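Local coordinates for heme utilization cystosolic carrier protein HutX (Pectobacterium carotovorum, PDB 2PH0) that probably carries heme in the cytosol as part of bacterial heme uptake and use, at residues 62-67 with 71-76; 108-113 with 156-161; 122-127 with 133-138. All coordinates share one frame; numbering follows the deposited sequence.

Interaction 1 (62-67 with 71-76); sequences TLISHT and ILEFKS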
ATOM      1  N   THR B  62       6.179   0.216  11.721  1.00 15.55           N
ATOM      2  CA  THR B  62       5.138   0.845  10.918  1.00 15.45           C
ATOM      3  C   THR B  62       5.434   0.598   9.449  1.00 20.30           C
ATOM      4  O   THR B  62       6.445   1.084   8.932  1.00 17.91           O
ATOM      5  CB  THR B  62       5.076   2.371  11.149  1.00 19.20           C
ATOM      6  OG1 THR B  62       4.679   2.646  12.501  1.00 18.66           O
ATOM      7  CG2 THR B  62       4.076   3.002  10.197  1.00 15.25           C
ATOM      8  N   LEU B  63       4.581  -0.174   8.779  1.00 16.76           N
ATOM      9  CA  LEU B  63       4.773  -0.437   7.353  1.00 18.39           C
ATOM     10  C   LEU B  63       3.970   0.630   6.627  1.00 17.80           C
ATOM     11  O   LEU B  63       2.818   0.885   6.968  1.00 16.38           O
ATOM     12  CB  LEU B  63       4.278  -1.837   6.971  1.00 19.91           C
ATOM     13  CG  LEU B  63       4.488  -2.191   5.491  1.00 22.02           C
ATOM     14  CD1 LEU B  63       4.715  -3.684   5.337  1.00 33.86           C
ATOM     15  CD2 LEU B  63       3.285  -1.738   4.680  1.00 26.12           C
ATOM     16  N   ILE B  64       4.580   1.255   5.631  1.00 15.23           N
ATOM     17  CA  ILE B  64       3.927   2.336   4.909  1.00 15.02           C
ATOM     18  C   ILE B  64       3.992   2.162   3.404  1.00 17.27           C
ATOM     19  O   ILE B  64       5.025   1.762   2.862  1.00 17.80           O
ATOM     20  CB  ILE B  64       4.599   3.699   5.236  1.00 17.26           C
ATOM     21  CG1 ILE B  64       4.442   4.023   6.720  1.00 15.09           C
ATOM     22  CG2 ILE B  64       4.001   4.811   4.372  1.00 16.98           C
ATOM     23  CD1 ILE B  64       5.157   5.293   7.143  1.00 25.16           C
ATOM     24  N   SER B  65       2.871   2.444   2.748  1.00 13.13           N
ATOM     25  CA  SER B  65       2.785   2.409   1.296  1.00 14.72           C
ATOM     26  C   SER B  65       2.703   3.897   0.973  1.00 20.51           C
ATOM     27  O   SER B  65       1.795   4.579   1.443  1.00 19.96           O
ATOM     28  CB  SER B  65       1.501   1.728   0.830  1.00 19.23           C
ATOM     29  OG  SER B  65       1.413   1.807  -0.582  1.00 26.33           O
ATOM     30  N   HIS B  66       3.641   4.403   0.183  1.00 18.46           N
ATOM     31  CA  HIS B  66       3.652   5.827  -0.119  1.00 25.25           C
ATOM     32  C   HIS B  66       3.637   6.125  -1.610  1.00 26.28           C
ATOM     33  O   HIS B  66       4.603   5.838  -2.320  1.00 24.70           O
ATOM     34  CB  HIS B  66       4.884   6.470   0.525  1.00 22.91           C
ATOM     35  CG  HIS B  66       4.902   7.966   0.453  1.00 29.38           C
ATOM     36  ND1 HIS B  66       4.614   8.660  -0.702  1.00 31.72           N
ATOM     37  CD2 HIS B  66       5.194   8.900   1.390  1.00 26.84           C
ATOM     38  CE1 HIS B  66       4.724   9.957  -0.473  1.00 33.07           C
ATOM     39  NE2 HIS B  66       5.074  10.129   0.789  1.00 39.02           N
ATOM     40  N   THR B  67       2.528   6.685  -2.079  1.00 19.91           N
ATOM     41  CA  THR B  67       2.398   7.050  -3.483  1.00 23.47           C
ATOM     42  C   THR B  67       1.823   8.458  -3.517  1.00 24.55           C
ATOM     43  O   THR B  67       1.495   9.026  -2.476  1.00 25.63           O
ATOM     44  CB  THR B  67       1.435   6.119  -4.240  1.00 23.36           C
ATOM     45  OG1 THR B  67       0.088   6.455  -3.897  1.00 22.88           O
ATOM     46  CG2 THR B  67       1.696   4.662  -3.872  1.00 30.29           C
ATOM     47  N   ILE B  71      -1.033   7.638   1.047  1.00 18.76           N
ATOM     48  CA  ILE B  71       0.014   7.228   1.965  1.00 18.46           C
ATOM     49  C   ILE B  71      -0.733   6.398   3.006  1.00 22.30           C
ATOM     50  O   ILE B  71      -1.573   6.920   3.736  1.00 19.71           O
ATOM     51  CB  ILE B  71       0.681   8.437   2.645  1.00 21.32           C
ATOM     52  CG1 ILE B  71       1.337   9.332   1.586  1.00 29.45           C
ATOM     53  CG2 ILE B  71       1.710   7.953   3.651  1.00 19.29           C
ATOM     54  CD1 ILE B  71       1.941  10.613   2.141  1.00 28.39           C
ATOM     55  N   LEU B  72      -0.452   5.100   3.048  1.00 16.56           N
ATOM     56  CA  LEU B  72      -1.116   4.207   3.994  1.00 16.20           C
ATOM     57  C   LEU B  72      -0.103   3.703   5.017  1.00 19.28           C
ATOM     58  O   LEU B  72       0.952   3.181   4.658  1.00 18.11           O
ATOM     59  CB  LEU B  72      -1.743   3.043   3.234  1.00 14.73           C
ATOM     60  CG  LEU B  72      -2.708   3.531   2.150  1.00 15.61           C
ATOM     61  CD1 LEU B  72      -3.217   2.348   1.345  1.00 19.92           C
ATOM     62  CD2 LEU B  72      -3.871   4.288   2.810  1.00 17.51           C
ATOM     63  N   GLU B  73      -0.424   3.870   6.294  1.00 15.35           N
ATOM     64  CA  GLU B  73       0.488   3.469   7.358  1.00 16.83           C
ATOM     65  C   GLU B  73      -0.146   2.445   8.284  1.00 21.62           C
ATOM     66  O   GLU B  73      -1.302   2.578   8.658  1.00 17.62           O
ATOM     67  CB  GLU B  73       0.889   4.692   8.172  1.00 18.04           C
ATOM     68  CG  GLU B  73       1.399   5.843   7.344  1.00 20.70           C
ATOM     69  CD  GLU B  73       1.538   7.107   8.160  1.00 39.90           C
ATOM     70  OE1 GLU B  73       2.022   7.020   9.309  1.00 40.44           O
ATOM     71  OE2 GLU B  73       1.168   8.184   7.650  1.00 42.28           O
ATOM     72  N   PHE B  74       0.616   1.428   8.663  1.00 20.99           N
ATOM     73  CA  PHE B  74       0.079   0.408   9.551  1.00 21.54           C
ATOM     74  C   PHE B  74       1.085  -0.038  10.586  1.00 17.10           C
ATOM     75  O   PHE B  74       2.157  -0.535  10.243  1.00 15.66           O
ATOM     76  CB  PHE B  74      -0.386  -0.801   8.756  1.00 19.30           C
ATOM     77  CG  PHE B  74      -1.306  -1.699   9.530  1.00 29.24           C
ATOM     78  CD1 PHE B  74      -0.806  -2.772  10.262  1.00 34.12           C
ATOM     79  CD2 PHE B  74      -2.676  -1.446   9.561  1.00 27.97           C
ATOM     80  CE1 PHE B  74      -1.655  -3.579  11.017  1.00 30.77           C
ATOM     81  CE2 PHE B  74      -3.535  -2.247  10.316  1.00 26.17           C
ATOM     82  CZ  PHE B  74      -3.021  -3.315  11.045  1.00 24.13           C
ATOM     83  N   LYS B  75       0.712   0.117  11.851  1.00 16.12           N
ATOM     84  CA  LYS B  75       1.566  -0.254  12.968  1.00 22.58           C
ATOM     85  C   LYS B  75       1.280  -1.655  13.473  1.00 26.41           C
ATOM     86  O   LYS B  75       0.188  -1.935  13.966  1.00 22.44           O
ATOM     87  CB  LYS B  75       1.383   0.713  14.141  1.00 28.20           C
ATOM     88  CG  LYS B  75       1.897   2.110  13.913  1.00 33.97           C
ATOM     89  CD  LYS B  75       2.358   2.717  15.230  1.00 44.96           C
ATOM     90  CE  LYS B  75       3.561   1.960  15.782  1.00 49.63           C
ATOM     91  NZ  LYS B  75       4.046   2.518  17.076  1.00 57.08           N
ATOM     92  N   SER B  76       2.269  -2.531  13.359  1.00 21.05           N
ATOM     93  CA  SER B  76       2.133  -3.897  13.834  1.00 26.45           C
ATOM     94  C   SER B  76       3.446  -4.628  13.673  1.00 22.77           C
ATOM     95  O   SER B  76       4.394  -4.105  13.078  1.00 20.17           O
ATOM     96  CB  SER B  76       1.041  -4.643  13.059  1.00 26.27           C
ATOM     97  OG  SER B  76       1.375  -4.747  11.689  1.00 30.94           O
TER
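I71 opens this beta hairpin contact by lying alongside H66. Its CD1 sits over one face of the imidazole, 3.8 Å from the ring centroid, and comes nearest to H66 NE2, at 3.4 Å. The extended chain of I71 (chi2 176°) carries CD1 up to the ring in this CH-pi contact. On the other branch, I71 CG2 meets I64 CG2.

L72 and S65 form an antiparallel hydrogen-bonded pair. S65 N donates a hydrogen bond to L72 O, and L72 N one to S65 O, both at 2.8 Å. Their side chains leave on the other face, toward the second subunit.

E73 returns to the face of I64. Its methylene part packs along I64, with E73 CG 3.6 Å from I64 CG1 and also near I64 CD1. F74 and L63 make the next bonded pair, with F74 N 2.8 Å from L63 O. The F74 ring leads away from L63 and meets F74 of the second subunit. K75 pairs with T62. The T62 OG1 hydroxyl lies against K75 CG at 3.2 Å, while K75 NZ forms a salt bridge with E60.

The chemistry is thus split. Backbone bonds fix the register, I64, H66 and I71 pack on one face, and L63, L72 and F74 of the other face reach the second subunit. Along strand 70-75, I71, E73 and F74 pair antiparallel with a strand of the second subunit, so the sheet runs on.

Interaction 2 (108-113 with 156-161); sequences IAFIER and ALASEL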
ATOM      1  N   ILE B 108      17.465  -2.354  -1.635  1.00 14.88           N
ATOM      2  CA  ILE B 108      16.984  -2.184  -0.272  1.00 16.01           C
ATOM      3  C   ILE B 108      17.872  -1.127   0.363  1.00 17.54           C
ATOM      4  O   ILE B 108      19.092  -1.138   0.179  1.00 17.62           O
ATOM      5  CB  ILE B 108      17.072  -3.493   0.539  1.00 14.09           C
ATOM      6  CG1 ILE B 108      16.194  -4.572  -0.108  1.00 19.38           C
ATOM      7  CG2 ILE B 108      16.613  -3.248   1.978  1.00 16.50           C
ATOM      8  CD1 ILE B 108      16.195  -5.914   0.623  1.00 17.72           C
ATOM      9  N   ALA B 109      17.266  -0.201   1.093  1.00 14.71           N
ATOM     10  CA  ALA B 109      18.045   0.853   1.734  1.00 14.37           C
ATOM     11  C   ALA B 109      17.701   1.004   3.203  1.00 14.12           C
ATOM     12  O   ALA B 109      16.528   0.949   3.594  1.00 12.30           O
ATOM     13  CB  ALA B 109      17.820   2.193   1.012  1.00 10.56           C
ATOM     14  N   PHE B 110      18.742   1.186   4.014  1.00 11.06           N
ATOM     15  CA  PHE B 110      18.596   1.407   5.444  1.00 11.92           C
ATOM     16  C   PHE B 110      18.955   2.886   5.606  1.00 14.59           C
ATOM     17  O   PHE B 110      20.101   3.290   5.417  1.00 12.51           O
ATOM     18  CB  PHE B 110      19.557   0.510   6.228  1.00 14.85           C
ATOM     19  CG  PHE B 110      19.165  -0.945   6.225  1.00 15.25           C
ATOM     20  CD1 PHE B 110      19.400  -1.749   5.112  1.00 19.12           C
ATOM     21  CD2 PHE B 110      18.550  -1.508   7.336  1.00 14.40           C
ATOM     22  CE1 PHE B 110      19.022  -3.100   5.115  1.00 19.27           C
ATOM     23  CE2 PHE B 110      18.169  -2.853   7.347  1.00 15.95           C
ATOM     24  CZ  PHE B 110      18.408  -3.647   6.232  1.00 16.81           C
ATOM     25  N   ILE B 111      17.953   3.690   5.940  1.00 11.43           N
ATOM     26  CA  ILE B 111      18.128   5.131   6.043  1.00 12.23           C
ATOM     27  C   ILE B 111      17.931   5.674   7.442  1.00 17.50           C
ATOM     28  O   ILE B 111      16.921   5.399   8.082  1.00 13.78           O
ATOM     29  CB  ILE B 111      17.117   5.848   5.120  1.00 16.13           C
ATOM     30  CG1 ILE B 111      17.212   5.281   3.701  1.00 17.14           C
ATOM     31  CG2 ILE B 111      17.365   7.345   5.122  1.00 14.89           C
ATOM     32  CD1 ILE B 111      16.158   5.819   2.758  1.00 11.83           C
ATOM     33  N   GLU B 112      18.900   6.454   7.912  1.00 15.74           N
ATOM     34  CA  GLU B 112      18.795   7.085   9.217  1.00 13.85           C
ATOM     35  C   GLU B 112      18.915   8.580   8.935  1.00 16.70           C
ATOM     36  O   GLU B 112      19.990   9.066   8.596  1.00 19.80           O
ATOM     37  CB  GLU B 112      19.912   6.605  10.146  1.00 19.43           C
ATOM     38  CG  GLU B 112      19.761   5.147  10.563  1.00 16.68           C
ATOM     39  CD  GLU B 112      20.850   4.668  11.521  1.00 25.18           C
ATOM     40  OE1 GLU B 112      22.004   4.469  11.084  1.00 30.81           O
ATOM     41  OE2 GLU B 112      20.546   4.490  12.716  1.00 32.46           O
ATOM     42  N   ARG B 113      17.803   9.295   9.038  1.00 15.51           N
ATOM     43  CA  ARG B 113      17.803  10.731   8.767  1.00 21.05           C
ATOM     44  C   ARG B 113      16.712  11.435   9.561  1.00 22.77           C
ATOM     45  O   ARG B 113      15.836  10.795  10.133  1.00 22.15           O
ATOM     46  CB  ARG B 113      17.578  10.977   7.268  1.00 19.90           C
ATOM     47  CG  ARG B 113      16.241  10.443   6.759  1.00 26.70           C
ATOM     48  CD  ARG B 113      16.095  10.630   5.256  1.00 34.16           C
ATOM     49  NE  ARG B 113      15.907  12.029   4.880  1.00 23.48           N
ATOM     50  CZ  ARG B 113      14.725  12.625   4.775  1.00 30.27           C
ATOM     51  NH1 ARG B 113      13.608  11.948   5.013  1.00 22.99           N
ATOM     52  NH2 ARG B 113      14.660  13.901   4.430  1.00 23.97           N
ATOM     53  N   ALA B 156      22.769  -3.380  13.008  1.00 16.49           N
ATOM     54  CA  ALA B 156      23.468  -4.660  12.873  1.00 15.97           C
ATOM     55  C   ALA B 156      23.174  -5.290  11.521  1.00 17.18           C
ATOM     56  O   ALA B 156      24.076  -5.767  10.832  1.00 14.14           O
ATOM     57  CB  ALA B 156      23.049  -5.612  13.985  1.00 15.76           C
ATOM     58  N   LEU B 157      21.903  -5.295  11.146  1.00 17.41           N
ATOM     59  CA  LEU B 157      21.491  -5.860   9.872  1.00 19.13           C
ATOM     60  C   LEU B 157      22.100  -5.074   8.720  1.00 19.25           C
ATOM     61  O   LEU B 157      22.649  -5.661   7.786  1.00 23.00           O
ATOM     62  CB  LEU B 157      19.962  -5.860   9.767  1.00 19.42           C
ATOM     63  CG  LEU B 157      19.343  -6.376   8.463  1.00 14.45           C
ATOM     64  CD1 LEU B 157      19.854  -7.783   8.153  1.00 22.29           C
ATOM     65  CD2 LEU B 157      17.832  -6.384   8.623  1.00 16.37           C
ATOM     66  N   ALA B 158      22.010  -3.747   8.778  1.00 18.11           N
ATOM     67  CA  ALA B 158      22.579  -2.918   7.722  1.00 19.73           C
ATOM     68  C   ALA B 158      24.048  -3.284   7.538  1.00 23.01           C
ATOM     69  O   ALA B 158      24.522  -3.468   6.414  1.00 21.04           O
ATOM     70  CB  ALA B 158      22.447  -1.435   8.082  1.00 18.16           C
ATOM     71  N   SER B 159      24.759  -3.398   8.656  1.00 22.24           N
ATOM     72  CA  SER B 159      26.178  -3.732   8.651  1.00 23.65           C
ATOM     73  C   SER B 159      26.529  -5.085   8.041  1.00 25.21           C
ATOM     74  O   SER B 159      27.492  -5.190   7.286  1.00 27.70           O
ATOM     75  CB  SER B 159      26.739  -3.675  10.074  1.00 23.75           C
ATOM     76  OG  SER B 159      26.691  -2.354  10.579  1.00 28.27           O
ATOM     77  N   GLU B 160      25.774  -6.129   8.361  1.00 29.17           N
ATOM     78  CA  GLU B 160      26.115  -7.425   7.790  1.00 32.14           C
ATOM     79  C   GLU B 160      25.766  -7.521   6.311  1.00 34.80           C
ATOM     80  O   GLU B 160      26.230  -8.424   5.615  1.00 34.75           O
ATOM     81  CB  GLU B 160      25.470  -8.568   8.581  1.00 35.80           C
ATOM     82  CG  GLU B 160      23.969  -8.569   8.656  1.00 38.63           C
ATOM     83  CD  GLU B 160      23.466  -9.634   9.613  1.00 57.07           C
ATOM     84  OE1 GLU B 160      23.824  -9.572  10.809  1.00 51.97           O
ATOM     85  OE2 GLU B 160      22.718 -10.534   9.173  1.00 58.28           O
ATOM     86  N   LEU B 161      24.962  -6.581   5.824  1.00 35.36           N
ATOM     87  CA  LEU B 161      24.598  -6.565   4.412  1.00 38.09           C
ATOM     88  C   LEU B 161      25.683  -5.859   3.606  1.00 39.78           C
ATOM     89  O   LEU B 161      25.674  -5.881   2.376  1.00 43.83           O
ATOM     90  CB  LEU B 161      23.248  -5.871   4.207  1.00 31.75           C
ATOM     91  CG  LEU B 161      22.025  -6.791   4.147  1.00 36.66           C
ATOM     92  CD1 LEU B 161      21.951  -7.659   5.387  1.00 43.23           C
ATOM     93  CD2 LEU B 161      20.770  -5.951   4.006  1.00 30.28           C
TER
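F110 is the bump of this contact. Its ring projects from strand 107-115 into a hollow formed by L157 and A158 of helix 148-160 and by L161 just beyond. No hydrogen bond crosses between the segments. The contact is apolar, with a CH-pi component.

A158 makes the floor of the hollow. Its small methyl lets the ring come close to the helix: A158 CB lies over one face, 4.2 Å from the ring centroid and 27° off the ring normal. It is closest to F110 CG, at 3.8 Å. The CA of A158 stands over the centre of the same face.

Two leucines make the walls. L157 crosses the phenyl group at about a right angle, and its CG approaches F110 CZ to 3.6 Å. The CG of L157 is anti to the backbone N (chi1 178°), which brings the CG and CD2 branch to the far end of the ring. L161 also crosses at about a right angle, with its CD2 3.5 Å from F110 CE1. All four residues are buried.

Other core residues surround the same ring. F154, one turn earlier on the helix, meets F110 edge-to-face, and V123 of strand 118-126 also packs against F110. L161 reaches V51 of helix 48-55 and A43 of strand 40-44. The C-terminal helix therefore packs on the sheet beside helix 48-55.

Interaction 3 (122-127 with 133-138); sequences SVVFFN and MFKIFL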
ATOM      1  N   SER B 122      14.464   3.983   8.690  1.00 12.55           N
ATOM      2  CA  SER B 122      13.587   3.196   7.835  1.00 12.63           C
ATOM      3  C   SER B 122      14.311   2.229   6.909  1.00 14.89           C
ATOM      4  O   SER B 122      15.491   2.393   6.594  1.00 15.60           O
ATOM      5  CB  SER B 122      12.705   4.129   6.995  1.00 14.42           C
ATOM      6  OG  SER B 122      13.490   5.038   6.221  1.00 16.81           O
ATOM      7  N   VAL B 123      13.589   1.196   6.499  1.00 12.97           N
ATOM      8  CA  VAL B 123      14.121   0.225   5.562  1.00 11.68           C
ATOM      9  C   VAL B 123      13.201   0.374   4.365  1.00 16.89           C
ATOM     10  O   VAL B 123      11.993   0.146   4.473  1.00 13.56           O
ATOM     11  CB  VAL B 123      14.031  -1.215   6.077  1.00 14.07           C
ATOM     12  CG1 VAL B 123      14.619  -2.152   5.035  1.00 15.81           C
ATOM     13  CG2 VAL B 123      14.776  -1.348   7.393  1.00 13.57           C
ATOM     14  N   VAL B 124      13.764   0.781   3.237  1.00 14.53           N
ATOM     15  CA  VAL B 124      12.968   0.995   2.030  1.00 15.23           C
ATOM     16  C   VAL B 124      13.245  -0.061   0.967  1.00 12.98           C
ATOM     17  O   VAL B 124      14.391  -0.351   0.658  1.00 15.10           O
ATOM     18  CB  VAL B 124      13.249   2.388   1.449  1.00 13.92           C
ATOM     19  CG1 VAL B 124      12.305   2.668   0.289  1.00 13.97           C
ATOM     20  CG2 VAL B 124      13.077   3.456   2.550  1.00 12.41           C
ATOM     21  N   PHE B 125      12.177  -0.632   0.413  1.00 15.34           N
ATOM     22  CA  PHE B 125      12.280  -1.667  -0.615  1.00 14.13           C
ATOM     23  C   PHE B 125      11.886  -1.058  -1.955  1.00 15.80           C
ATOM     24  O   PHE B 125      10.789  -0.523  -2.100  1.00 16.77           O
ATOM     25  CB  PHE B 125      11.357  -2.842  -0.254  1.00 14.27           C
ATOM     26  CG  PHE B 125      11.689  -3.486   1.068  1.00 14.38           C
ATOM     27  CD1 PHE B 125      12.287  -4.743   1.112  1.00 14.85           C
ATOM     28  CD2 PHE B 125      11.396  -2.838   2.268  1.00 13.92           C
ATOM     29  CE1 PHE B 125      12.585  -5.347   2.333  1.00 25.15           C
ATOM     30  CE2 PHE B 125      11.688  -3.433   3.494  1.00 17.74           C
ATOM     31  CZ  PHE B 125      12.284  -4.692   3.525  1.00 16.52           C
ATOM     32  N   PHE B 126      12.788  -1.144  -2.930  1.00 12.67           N
ATOM     33  CA  PHE B 126      12.592  -0.558  -4.257  1.00 12.03           C
ATOM     34  C   PHE B 126      12.438  -1.570  -5.388  1.00 11.62           C
ATOM     35  O   PHE B 126      13.066  -2.625  -5.378  1.00 15.34           O
ATOM     36  CB  PHE B 126      13.797   0.315  -4.629  1.00 14.64           C
ATOM     37  CG  PHE B 126      14.109   1.401  -3.641  1.00 15.30           C
ATOM     38  CD1 PHE B 126      13.584   2.680  -3.805  1.00 20.45           C
ATOM     39  CD2 PHE B 126      14.972   1.160  -2.579  1.00 19.07           C
ATOM     40  CE1 PHE B 126      13.920   3.710  -2.928  1.00 16.88           C
ATOM     41  CE2 PHE B 126      15.311   2.188  -1.692  1.00 12.27           C
ATOM     42  CZ  PHE B 126      14.784   3.460  -1.873  1.00 14.82           C
ATOM     43  N   ASN B 127      11.626  -1.221  -6.384  1.00 16.11           N
ATOM     44  CA  ASN B 127      11.451  -2.084  -7.545  1.00 21.71           C
ATOM     45  C   ASN B 127      12.457  -1.639  -8.617  1.00 23.05           C
ATOM     46  O   ASN B 127      13.272  -0.741  -8.381  1.00 21.32           O
ATOM     47  CB  ASN B 127      10.009  -2.009  -8.088  1.00 18.24           C
ATOM     48  CG  ASN B 127       9.598  -0.606  -8.502  1.00 22.51           C
ATOM     49  OD1 ASN B 127      10.437   0.244  -8.797  1.00 21.19           O
ATOM     50  ND2 ASN B 127       8.289  -0.367  -8.549  1.00 20.44           N
HETATM   51  N   MSE B 133       8.383   0.196  -2.958  1.00 14.00           N
HETATM   52  CA  MSE B 133       7.270  -0.748  -2.930  1.00 14.30           C
HETATM   53  C   MSE B 133       6.568  -0.521  -1.595  1.00 16.74           C
HETATM   54  O   MSE B 133       5.337  -0.536  -1.501  1.00 17.60           O
HETATM   55  CB  MSE B 133       7.809  -2.169  -3.051  1.00 13.73           C
HETATM   56  CG  MSE B 133       8.433  -2.432  -4.410  1.00 19.26           C
HETATM   57 SE   MSE B 133       9.505  -4.027  -4.467  1.00 27.92          SE
HETATM   58  CE  MSE B 133       8.298  -5.218  -3.539  1.00 19.34           C
ATOM     59  N   PHE B 134       7.373  -0.295  -0.563  1.00 15.23           N
ATOM     60  CA  PHE B 134       6.884  -0.001   0.773  1.00  9.43           C
ATOM     61  C   PHE B 134       8.077   0.367   1.643  1.00 13.77           C
ATOM     62  O   PHE B 134       9.229   0.195   1.237  1.00 12.74           O
ATOM     63  CB  PHE B 134       6.113  -1.186   1.396  1.00 15.83           C
ATOM     64  CG  PHE B 134       6.780  -2.520   1.222  1.00 16.67           C
ATOM     65  CD1 PHE B 134       6.512  -3.301   0.105  1.00 17.65           C
ATOM     66  CD2 PHE B 134       7.689  -2.990   2.166  1.00 20.52           C
ATOM     67  CE1 PHE B 134       7.143  -4.532  -0.074  1.00 22.83           C
ATOM     68  CE2 PHE B 134       8.326  -4.220   1.994  1.00 28.21           C
ATOM     69  CZ  PHE B 134       8.054  -4.990   0.872  1.00 19.73           C
ATOM     70  N   LYS B 135       7.799   0.885   2.830  1.00 12.29           N
ATOM     71  CA  LYS B 135       8.866   1.282   3.743  1.00 10.86           C
ATOM     72  C   LYS B 135       8.518   0.776   5.123  1.00 12.17           C
ATOM     73  O   LYS B 135       7.342   0.607   5.448  1.00 14.36           O
ATOM     74  CB  LYS B 135       8.970   2.803   3.814  1.00 11.44           C
ATOM     75  CG  LYS B 135       9.036   3.528   2.487  1.00 18.32           C
ATOM     76  CD  LYS B 135       9.087   5.023   2.756  1.00 21.80           C
ATOM     77  CE  LYS B 135       8.965   5.842   1.487  1.00 33.59           C
ATOM     78  NZ  LYS B 135       8.910   7.288   1.826  1.00 30.14           N
ATOM     79  N   ILE B 136       9.535   0.546   5.943  1.00  9.79           N
ATOM     80  CA  ILE B 136       9.303   0.102   7.303  1.00  8.64           C
ATOM     81  C   ILE B 136      10.036   1.074   8.233  1.00 15.80           C
ATOM     82  O   ILE B 136      11.234   1.279   8.076  1.00 13.69           O
ATOM     83  CB  ILE B 136       9.845  -1.327   7.520  1.00 11.92           C
ATOM     84  CG1 ILE B 136       9.137  -2.296   6.563  1.00 19.66           C
ATOM     85  CG2 ILE B 136       9.613  -1.762   8.963  1.00 14.65           C
ATOM     86  CD1 ILE B 136       9.691  -3.699   6.598  1.00 24.27           C
ATOM     87  N   PHE B 137       9.312   1.686   9.168  1.00 13.24           N
ATOM     88  CA  PHE B 137       9.921   2.633  10.113  1.00 15.33           C
ATOM     89  C   PHE B 137       9.964   2.077  11.528  1.00 17.90           C
ATOM     90  O   PHE B 137       9.021   1.421  11.968  1.00 15.09           O
ATOM     91  CB  PHE B 137       9.143   3.956  10.151  1.00 11.76           C
ATOM     92  CG  PHE B 137       9.322   4.807   8.932  1.00 17.75           C
ATOM     93  CD1 PHE B 137       8.621   4.535   7.764  1.00 19.87           C
ATOM     94  CD2 PHE B 137      10.197   5.888   8.948  1.00 18.62           C
ATOM     95  CE1 PHE B 137       8.788   5.331   6.630  1.00 17.21           C
ATOM     96  CE2 PHE B 137      10.369   6.686   7.819  1.00 17.19           C
ATOM     97  CZ  PHE B 137       9.664   6.407   6.659  1.00 20.93           C
ATOM     98  N   LEU B 138      11.052   2.362  12.240  1.00 17.29           N
ATOM     99  CA  LEU B 138      11.213   1.920  13.616  1.00 15.72           C
ATOM    100  C   LEU B 138      10.321   2.767  14.509  1.00 17.90           C
ATOM    101  O   LEU B 138      10.021   3.916  14.171  1.00 17.05           O
ATOM    102  CB  LEU B 138      12.666   2.086  14.072  1.00 13.61           C
ATOM    103  CG  LEU B 138      13.755   1.399  13.245  1.00 14.23           C
ATOM    104  CD1 LEU B 138      15.078   1.489  13.994  1.00 12.40           C
ATOM    105  CD2 LEU B 138      13.390  -0.060  13.012  1.00 19.12           C
TER
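F125 and F134 stack near the turn of an antiparallel beta hairpin, formed by strands 118-126 and 132-137 near the centre of the chain. This is the tight part. The two rings form an offset stack, with centroids 4.8 Å apart and planes at 30°. F134 CE2 lies over one face of F125, displaced toward the rim, and approaches F125 CD2 to 3.4 Å. F134 holds its CG between the backbone N and the carbonyl carbon (chi1 45°), which swings the ring over its neighbour. I136 CD1 adds a third apolar group, 3.7 Å from F125 CE2. V123 shares this face, and helix 48-55 covers it through V51, I55 and F48.

The other face carries S122, V124, K135 and F137. Its V124 and K135 pair touches more lightly: they lie side by side, with K135 CG 4.0 Å from both V124 CG1 and V124 CG2. The lysine end then leads away from V124, and NZ forms a salt bridge with E18.

Next to the stack, the backbone bond from F125 N to F134 O is long, at 3.2 Å, but straight, and the one from M133 N to F125 O is 2.7 Å. Selenomethionine M133 puts its SE beside F126 O.

In contrast to the buried cluster of F125, F134 and I136, N127 and F137 are partly exposed. N127 ND2 is hydrogen-bonded to D69 of the second subunit. At the other end, S122 CB sits over one face of the F137 ring, 3.6 Å from its centroid and 14° off the ring normal.

All three contacts reach the same antiparallel sheet. Interactions 1 and 3 are neighbours in it, with centres 9 Å apart. Strands 60-66 and 132-137 join them through I64 N to K135 O, 2.8 Å, and T62 O to F137 N, 2.9 Å, both probable hydrogen bonds. Interaction 3 joins interaction 2 on its other edge, where A109 O lies 2.8 Å from V124 N and I111 N lies 2.9 Å from S122 O, again probable hydrogen bonds. Interactions 1 and 2 do not touch; their centres are 19 Å apart, on opposite sides of the chain's centre. Interactions 1 and 3 both meet the second subunit, while interaction 2 does not.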